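Local coordinates for YncI copper-binding domain-containing protein (Nocardia farcinica, PDB 3ESM) that is of unknown function but probably binds copper through its YcnI-like domain, an immunoglobulin-like beta fold that the full-length protein carries together with a probable transmembrane helix, at residues P25-T39 with F103-W117. The protein carries 2 engineered substitutions. Numbering follows the deposited sequence.
Sequences PTESETAATTAMTVT and FPAEQTYSDGRVVAW. Engineered in segment 25-39: M36 (natural residue Leu).
Q107, within the antiparallel pairing of strands 33-39 and 105-109 of this immunoglobulin-like fold, ties P25 to T33, the two ends of the loop between strands 18-25 and 33-39. Its CG stands anti to the backbone N (chi1 -179°) and the chain stays extended, which carries the amide inward. There NE2 spends both hydrogens: one on T33 OG1, 2.8 Å away and in the amide plane, the other on P25 O at 2.9 Å, approached from above the carbonyl plane. OE1 accepts from W117 NE1, so the amide is gripped at both ends and its rotation fixed; glutamine suits this buried place because it both donates and accepts.

Y109 lies on the same face of the sheet. Its hydroxyl receives the N-H of E27 (OH to N 2.7 Å), while T33 OG1 sits over one ring face and R113 NH2 over the opposite one, both toward the rim. A31, small enough to fit at the turn, sets CB 3.9 Å from Y109 CD1. Further along, the engineered M36 bends so that CE lies 3.4 Å from Q107 CG, and V38 CG1 meets F103 CB in the interior, where F22 of the facing sheet packs edge-to-face on the F103 ring.

A classic beta bulge, with T34 and A35 both opposite T108, shifts the register by one. The type I turn 109-112 begins just past it: S110 bonds A32 twice, its N giving to A32 O and its OG accepting from A32 N at 2.9 Å, nearly straight at 170°.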
loop_
_atom_site.group_PDB
_atom_site.type_symbol
_atom_site.label_atom_id
_atom_site.label_comp_id
_atom_site.label_asym_id
_atom_site.label_seq_id
_atom_site.Cartn_x
_atom_site.Cartn_y
_atom_site.Cartn_z
ATOM N N PRO A 25 -1.017 -14.767 -3.402
ATOM C CA PRO A 25 -2.394 -15.235 -3.591
ATOM C C PRO A 25 -3.382 -14.147 -3.262
ATOM O O PRO A 25 -3.180 -13.432 -2.307
ATOM C CB PRO A 25 -2.542 -16.294 -2.509
ATOM C CG PRO A 25 -1.689 -15.741 -1.356
ATOM C CD PRO A 25 -0.492 -15.127 -2.066
ATOM N N THR A 26 -4.480 -14.059 -4.017
ATOM C CA THR A 26 -5.557 -13.166 -3.637
ATOM C C THR A 26 -6.511 -13.906 -2.710
ATOM O O THR A 26 -7.258 -14.774 -3.146
ATOM C CB THR A 26 -6.262 -12.601 -4.901
ATOM O OG1 THR A 26 -5.335 -11.740 -5.579
ATOM C CG2 THR A 26 -7.472 -11.772 -4.525
ATOM N N GLU A 27 -6.445 -13.576 -1.423
ATOM C CA GLU A 27 -7.198 -14.300 -0.388
ATOM C C GLU A 27 -8.435 -13.540 0.045
ATOM O O GLU A 27 -8.619 -13.208 1.216
ATOM C CB GLU A 27 -6.267 -14.654 0.777
ATOM C CG GLU A 27 -5.285 -15.715 0.296
ATOM C CD GLU A 27 -4.292 -16.224 1.334
ATOM O OE1 GLU A 27 -3.636 -17.242 1.010
ATOM O OE2 GLU A 27 -4.162 -15.649 2.449
ATOM N N SER A 28 -9.271 -13.254 -0.937
ATOM C CA SER A 28 -10.554 -12.654 -0.709
ATOM C C SER A 28 -11.483 -13.321 -1.691
ATOM O O SER A 28 -11.059 -13.776 -2.758
ATOM C CB SER A 28 -10.521 -11.152 -1.010
ATOM O OG SER A 28 -11.832 -10.628 -1.010
ATOM N N GLU A 29 -12.761 -13.362 -1.355
ATOM C CA GLU A 29 -13.727 -13.847 -2.339
ATOM C C GLU A 29 -14.251 -12.748 -3.261
ATOM O O GLU A 29 -14.882 -13.041 -4.279
ATOM C CB GLU A 29 -14.873 -14.564 -1.643
ATOM C CG GLU A 29 -14.390 -15.841 -0.994
ATOM C CD GLU A 29 -15.533 -16.671 -0.480
ATOM O OE1 GLU A 29 -16.614 -16.085 -0.232
ATOM O OE2 GLU A 29 -15.349 -17.903 -0.343
ATOM N N THR A 30 -13.985 -11.490 -2.920
ATOM C CA THR A 30 -14.515 -10.386 -3.689
ATOM C C THR A 30 -13.487 -9.337 -4.118
ATOM O O THR A 30 -13.615 -8.737 -5.186
ATOM C CB THR A 30 -15.589 -9.663 -2.897
ATOM O OG1 THR A 30 -15.098 -9.413 -1.565
ATOM C CG2 THR A 30 -16.844 -10.548 -2.838
ATOM N N ALA A 31 -12.485 -9.099 -3.287
ATOM C CA ALA A 31 -11.540 -7.994 -3.550
ATOM C C ALA A 31 -10.306 -8.533 -4.287
ATOM O O ALA A 31 -9.972 -9.721 -4.168
ATOM C CB ALA A 31 -11.135 -7.378 -2.242
ATOM N N ALA A 32 -9.629 -7.657 -5.042
ATOM C CA ALA A 32 -8.504 -8.068 -5.886
ATOM C C ALA A 32 -7.219 -7.446 -5.350
ATOM O O ALA A 32 -7.282 -6.426 -4.673
ATOM C CB ALA A 32 -8.744 -7.575 -7.303
ATOM N N THR A 33 -6.077 -8.063 -5.615
ATOM C CA THR A 33 -4.816 -7.460 -5.195
ATOM C C THR A 33 -4.457 -6.352 -6.200
ATOM O O THR A 33 -4.320 -6.624 -7.402
ATOM C CB THR A 33 -3.673 -8.467 -5.184
ATOM O OG1 THR A 33 -3.972 -9.481 -4.215
ATOM C CG2 THR A 33 -2.354 -7.758 -4.809
ATOM N N THR A 34 -4.237 -5.150 -5.670
ATOM C CA THR A 34 -3.918 -3.966 -6.511
ATOM C C THR A 34 -2.544 -3.352 -6.292
ATOM O O THR A 34 -2.077 -2.546 -7.115
ATOM C CB THR A 34 -4.959 -2.858 -6.341
ATOM O OG1 THR A 34 -4.990 -2.441 -4.962
ATOM C CG2 THR A 34 -6.336 -3.387 -6.788
ATOM N N ALA A 35 -1.858 -3.768 -5.235
ATOM C CA ALA A 35 -0.453 -3.336 -5.069
ATOM C C ALA A 35 0.260 -4.311 -4.148
ATOM O O ALA A 35 -0.367 -5.001 -3.326
ATOM C CB ALA A 35 -0.390 -1.960 -4.477
ATOM N N MET A 36 1.565 -4.347 -4.292
ATOM C CA MET A 36 2.396 -5.165 -3.408
ATOM C C MET A 36 3.642 -4.374 -3.089
ATOM O O MET A 36 4.321 -3.923 -4.015
ATOM C CB MET A 36 2.776 -6.456 -4.138
ATOM C CG MET A 36 3.739 -7.363 -3.391
ATOM S SD MET A 36 2.943 -8.226 -1.986
ATOM C CE MET A 36 1.329 -8.340 -2.593
ATOM N N THR A 37 3.981 -4.260 -1.802
ATOM C CA THR A 37 5.215 -3.594 -1.424
ATOM C C THR A 37 6.087 -4.618 -0.717
ATOM O O THR A 37 5.602 -5.270 0.186
ATOM C CB THR A 37 4.925 -2.386 -0.493
ATOM O OG1 THR A 37 4.403 -1.302 -1.317
ATOM C CG2 THR A 37 6.201 -1.899 0.155
ATOM N N VAL A 38 7.344 -4.764 -1.109
ATOM C CA VAL A 38 8.211 -5.739 -0.440
ATOM C C VAL A 38 9.416 -5.038 0.110
ATOM O O VAL A 38 10.038 -4.231 -0.575
ATOM C CB VAL A 38 8.680 -6.831 -1.411
ATOM C CG1 VAL A 38 9.669 -7.775 -0.708
ATOM C CG2 VAL A 38 7.499 -7.603 -1.925
ATOM N N THR A 39 9.776 -5.379 1.353
ATOM C CA THR A 39 10.925 -4.762 2.011
ATOM C C THR A 39 12.167 -5.541 1.611
ATOM O O THR A 39 12.187 -6.773 1.731
ATOM C CB THR A 39 10.751 -4.863 3.529
ATOM O OG1 THR A 39 9.655 -4.040 3.947
ATOM C CG2 THR A 39 12.013 -4.435 4.234
ATOM N N PHE A 103 11.725 -11.142 3.602
ATOM C CA PHE A 103 11.230 -10.018 2.799
ATOM C C PHE A 103 9.828 -9.653 3.260
ATOM O O PHE A 103 8.863 -10.014 2.625
ATOM C CB PHE A 103 11.209 -10.373 1.315
ATOM C CG PHE A 103 12.527 -10.822 0.771
ATOM C CD1 PHE A 103 13.425 -9.912 0.223
ATOM C CD2 PHE A 103 12.866 -12.166 0.790
ATOM C CE1 PHE A 103 14.660 -10.336 -0.310
ATOM C CE2 PHE A 103 14.099 -12.611 0.260
ATOM C CZ PHE A 103 15.001 -11.689 -0.284
ATOM N N PRO A 104 9.730 -8.913 4.352
ATOM C CA PRO A 104 8.410 -8.501 4.874
ATOM C C PRO A 104 7.639 -7.824 3.721
ATOM O O PRO A 104 8.251 -7.074 2.950
ATOM C CB PRO A 104 8.764 -7.506 5.973
ATOM C CG PRO A 104 10.127 -7.953 6.455
ATOM C CD PRO A 104 10.849 -8.528 5.243
ATOM N N ALA A 105 6.346 -8.107 3.582
ATOM C CA ALA A 105 5.596 -7.545 2.442
ATOM C C ALA A 105 4.260 -6.987 2.904
ATOM O O ALA A 105 3.750 -7.363 3.974
ATOM C CB ALA A 105 5.393 -8.576 1.394
ATOM N N GLU A 106 3.699 -6.078 2.105
ATOM C CA GLU A 106 2.379 -5.510 2.400
ATOM C C GLU A 106 1.543 -5.561 1.136
ATOM O O GLU A 106 1.973 -5.044 0.100
ATOM C CB GLU A 106 2.511 -4.092 2.873
ATOM C CG GLU A 106 3.375 -3.987 4.119
ATOM C CD GLU A 106 2.607 -4.392 5.370
ATOM O OE1 GLU A 106 1.359 -4.295 5.379
ATOM O OE2 GLU A 106 3.281 -4.780 6.354
ATOM N N GLN A 107 0.389 -6.233 1.226
ATOM C CA GLN A 107 -0.451 -6.523 0.039
ATOM C C GLN A 107 -1.720 -5.694 0.106
ATOM O O GLN A 107 -2.502 -5.842 1.038
ATOM C CB GLN A 107 -0.823 -8.016 0.056
ATOM C CG GLN A 107 -1.682 -8.500 -1.118
ATOM C CD GLN A 107 -2.117 -9.965 -0.913
ATOM O OE1 GLN A 107 -1.750 -10.568 0.097
ATOM N NE2 GLN A 107 -2.864 -10.533 -1.866
ATOM N N THR A 108 -1.972 -4.853 -0.903
ATOM C CA THR A 108 -3.140 -4.009 -0.890
ATOM C C THR A 108 -4.240 -4.625 -1.731
ATOM O O THR A 108 -3.966 -5.084 -2.864
ATOM C CB THR A 108 -2.808 -2.613 -1.498
ATOM O OG1 THR A 108 -1.827 -1.929 -0.685
ATOM C CG2 THR A 108 -4.061 -1.775 -1.600
ATOM N N TYR A 109 -5.473 -4.578 -1.200
ATOM C CA TYR A 109 -6.662 -5.056 -1.918
ATOM C C TYR A 109 -7.533 -3.919 -2.378
ATOM O O TYR A 109 -7.486 -2.828 -1.806
ATOM C CB TYR A 109 -7.492 -5.936 -1.003
ATOM C CG TYR A 109 -6.927 -7.328 -0.850
ATOM C CD1 TYR A 109 -7.455 -8.383 -1.581
ATOM C CD2 TYR A 109 -5.903 -7.594 0.054
ATOM C CE1 TYR A 109 -6.992 -9.652 -1.426
ATOM C CE2 TYR A 109 -5.440 -8.890 0.232
ATOM C CZ TYR A 109 -5.993 -9.913 -0.520
ATOM O OH TYR A 109 -5.558 -11.223 -0.397
ATOM N N SER A 110 -8.317 -4.185 -3.423
ATOM C CA SER A 110 -9.179 -3.175 -4.006
ATOM C C SER A 110 -10.187 -2.561 -3.048
ATOM O O SER A 110 -10.700 -1.454 -3.309
ATOM C CB SER A 110 -9.918 -3.793 -5.170
ATOM O OG SER A 110 -10.621 -4.949 -4.752
ATOM N N ASP A 111 -10.531 -3.285 -1.989
ATOM C CA ASP A 111 -11.506 -2.764 -0.999
ATOM C C ASP A 111 -10.876 -1.888 0.085
ATOM O O ASP A 111 -11.552 -1.483 1.064
ATOM C CB ASP A 111 -12.293 -3.914 -0.346
ATOM C CG ASP A 111 -11.418 -4.852 0.447
ATOM O OD1 ASP A 111 -10.211 -4.561 0.625
ATOM O OD2 ASP A 111 -11.945 -5.926 0.878
ATOM N N GLY A 112 -9.584 -1.595 -0.068
ATOM C CA GLY A 112 -8.901 -0.712 0.857
ATOM C C GLY A 112 -8.088 -1.417 1.936
ATOM O O GLY A 112 -7.282 -0.775 2.603
ATOM N N ARG A 113 -8.323 -2.708 2.140
ATOM C CA ARG A 113 -7.563 -3.468 3.143
ATOM C C ARG A 113 -6.108 -3.688 2.703
ATOM O O ARG A 113 -5.832 -3.815 1.518
ATOM C CB ARG A 113 -8.229 -4.830 3.409
ATOM C CG ARG A 113 -9.663 -4.712 3.942
ATOM C CD ARG A 113 -10.249 -6.125 4.280
ATOM N NE ARG A 113 -10.534 -6.926 3.080
ATOM C CZ ARG A 113 -9.771 -7.926 2.622
ATOM N NH1 ARG A 113 -8.659 -8.299 3.258
ATOM N NH2 ARG A 113 -10.124 -8.569 1.517
ATOM N N VAL A 114 -5.201 -3.751 3.673
ATOM C CA VAL A 114 -3.806 -4.082 3.388
ATOM C C VAL A 114 -3.439 -5.206 4.330
ATOM O O VAL A 114 -3.640 -5.058 5.571
ATOM C CB VAL A 114 -2.861 -2.876 3.572
ATOM C CG1 VAL A 114 -1.401 -3.311 3.365
ATOM C CG2 VAL A 114 -3.225 -1.720 2.600
ATOM N N VAL A 115 -2.946 -6.300 3.762
ATOM C CA VAL A 115 -2.512 -7.463 4.530
ATOM C C VAL A 115 -1.011 -7.464 4.719
ATOM O O VAL A 115 -0.250 -7.370 3.747
ATOM C CB VAL A 115 -2.957 -8.761 3.886
ATOM C CG1 VAL A 115 -2.415 -9.942 4.676
ATOM C CG2 VAL A 115 -4.478 -8.809 3.788
ATOM N N ALA A 116 -0.585 -7.572 5.987
ATOM C CA ALA A 116 0.844 -7.577 6.335
ATOM C C ALA A 116 1.377 -8.995 6.324
ATOM O O ALA A 116 0.801 -9.878 6.987
ATOM C CB ALA A 116 1.049 -6.962 7.713
ATOM N N TRP A 117 2.464 -9.218 5.603
ATOM C CA TRP A 117 3.137 -10.518 5.576
ATOM C C TRP A 117 4.471 -10.288 6.258
ATOM O O TRP A 117 5.517 -10.153 5.607
ATOM C CB TRP A 117 3.329 -11.039 4.154
ATOM C CG TRP A 117 2.054 -11.301 3.416
ATOM C CD1 TRP A 117 1.350 -10.427 2.626
ATOM C CD2 TRP A 117 1.334 -12.534 3.385
ATOM N NE1 TRP A 117 0.235 -11.053 2.108
ATOM C CE2 TRP A 117 0.208 -12.350 2.553
ATOM C CE3 TRP A 117 1.548 -13.786 3.967
ATOM C CZ2 TRP A 117 -0.713 -13.386 2.298
ATOM C CZ3 TRP A 117 0.640 -14.807 3.733
ATOM C CH2 TRP A 117 -0.472 -14.608 2.896
HETATM O O HOH W 1 -7.811 -10.503 2.603
HETATM O O HOH W 2 -14.350 -6.609 -0.245
HETATM O O HOH W 3 -6.646 -0.780 -3.628
HETATM O O HOH W 4 6.859 -4.414 3.421
#